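PDB 3GLV: FAD synthase from Thermoplasma volcanium GSS1, which probably catalyses the transfer of the AMP portion of ATP to flavin mononucleotide, yielding the coenzyme FAD and diphosphate with the help of a divalent metal ion. Local coordinates for residues A[59-62]-A[68-71]. Sequence-based numbering, arbitrary orientation.
Sequences LISE and RAIL
The methyl group of Ala69 meets Ile60 of helix 53-60 and the next residue, Ser61, a compact example of how a helix is fitted to an edge strand; of residues 68-71, Ala69 is the one that touches residues 59-62. Ala69 CB lies 3.8 Å from Ile60 CG2, an apolar methyl-to-methyl contact, and 3.4 Å from Ser61 OG, a close van der Waals approach to a polar atom. Ile60 offers just its CG2 branch to the strand; the other branch, ending in CD1, leads away, and the buried side chain also packs on Val34 of strand 31-36, on Leu14 and on Phe11, inferred to bind ATP. Because the strand offers only a methyl here, the CA atoms of Ser61 and Ala69 lie 5.8 Å apart.

What positions the hydroxyl is a hydrogen bond to Leu57 O, four residues earlier in the chain. Ser61 OG stands anti to its carbonyl carbon (chi1 -68°), which folds it back along the helix and satisfies it there while its flank rests against the alanine methyl. Glu62 N bonds to Leu59 O at 2.9 Å, closing a turn.

Ala69 packs on Leu57, and Leu71 on Leu57, Asn54 and Glu53 further back along the helix, whereas Arg68 and Ile70 point away from it. Strand 68-71 is the outermost member on its side of the chain's parallel sheet, paired with strand 31-36 in this Rossmann-like nucleotidyltransferase fold; helix 53-60 precedes it, packed against one face.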
loop_
_atom_site.group_PDB
_atom_site.type_symbol
_atom_site.label_atom_id
_atom_site.label_comp_id
_atom_site.label_asym_id
_atom_site.label_seq_id
_atom_site.Cartn_x
_atom_site.Cartn_y
_atom_site.Cartn_z
ATOM N N LEU A 59 -1.530 -7.540 1.271
ATOM C CA LEU A 59 -1.216 -6.209 0.803
ATOM C C LEU A 59 -1.600 -5.178 1.839
ATOM O O LEU A 59 -0.772 -4.324 2.171
ATOM C CB LEU A 59 -1.881 -5.896 -0.541
ATOM C CG LEU A 59 -1.340 -4.751 -1.345
ATOM C CD1 LEU A 59 0.214 -4.764 -1.581
ATOM C CD2 LEU A 59 -2.122 -4.649 -2.693
ATOM N N ILE A 60 -2.812 -5.252 2.377
ATOM C CA ILE A 60 -3.241 -4.300 3.448
ATOM C C ILE A 60 -2.227 -4.249 4.622
ATOM O O ILE A 60 -1.943 -3.199 5.179
ATOM C CB ILE A 60 -4.663 -4.676 3.971
ATOM C CG1 ILE A 60 -5.723 -3.954 3.153
ATOM C CG2 ILE A 60 -4.865 -4.317 5.453
ATOM C CD1 ILE A 60 -5.641 -2.439 3.285
ATOM N N SER A 61 -1.640 -5.399 4.954
ATOM C CA SER A 61 -0.686 -5.526 6.062
ATOM C C SER A 61 0.615 -4.751 5.791
ATOM O O SER A 61 1.444 -4.577 6.701
ATOM C CB SER A 61 -0.301 -7.009 6.255
ATOM O OG SER A 61 -1.476 -7.653 6.736
ATOM N N GLU A 62 0.833 -4.347 4.550
ATOM C CA GLU A 62 2.088 -3.686 4.194
ATOM C C GLU A 62 2.003 -2.188 4.363
ATOM O O GLU A 62 3.016 -1.498 4.136
ATOM C CB GLU A 62 2.508 -4.055 2.751
ATOM C CG GLU A 62 2.916 -5.553 2.596
ATOM C CD GLU A 62 4.207 -5.903 3.284
ATOM O OE1 GLU A 62 5.053 -4.995 3.467
ATOM O OE2 GLU A 62 4.410 -7.108 3.582
ATOM N N ARG A 68 -2.399 -4.371 12.464
ATOM C CA ARG A 68 -2.790 -5.783 12.309
ATOM C C ARG A 68 -3.922 -5.921 11.326
ATOM O O ARG A 68 -4.839 -5.090 11.294
ATOM C CB ARG A 68 -3.263 -6.378 13.643
ATOM C CG ARG A 68 -2.131 -6.915 14.462
ATOM C CD ARG A 68 -2.615 -7.421 15.826
ATOM N NE ARG A 68 -3.653 -8.430 15.647
ATOM C CZ ARG A 68 -4.864 -8.409 16.210
ATOM N NH1 ARG A 68 -5.243 -7.418 17.032
ATOM N NH2 ARG A 68 -5.705 -9.406 15.943
ATOM N N ALA A 69 -3.875 -7.008 10.558
ATOM C CA ALA A 69 -4.932 -7.310 9.616
ATOM C C ALA A 69 -5.354 -8.734 9.728
ATOM O O ALA A 69 -4.514 -9.645 9.820
ATOM C CB ALA A 69 -4.500 -6.971 8.189
ATOM N N ILE A 70 -6.668 -8.927 9.715
ATOM C CA ILE A 70 -7.263 -10.235 9.784
ATOM C C ILE A 70 -8.418 -10.437 8.819
ATOM O O ILE A 70 -9.106 -9.488 8.375
ATOM C CB ILE A 70 -7.725 -10.607 11.209
ATOM C CG1 ILE A 70 -8.805 -9.667 11.705
ATOM C CG2 ILE A 70 -6.523 -10.615 12.234
ATOM C CD1 ILE A 70 -9.441 -10.230 12.937
ATOM N N LEU A 71 -8.657 -11.692 8.499
ATOM C CA LEU A 71 -9.831 -12.039 7.708
ATOM C C LEU A 71 -11.102 -11.959 8.585
ATOM O O LEU A 71 -11.118 -12.359 9.744
ATOM C CB LEU A 71 -9.648 -13.421 7.091
ATOM C CG LEU A 71 -9.279 -13.574 5.597
ATOM C CD1 LEU A 71 -8.805 -12.359 4.895
ATOM C CD2 LEU A 71 -8.321 -14.781 5.344
#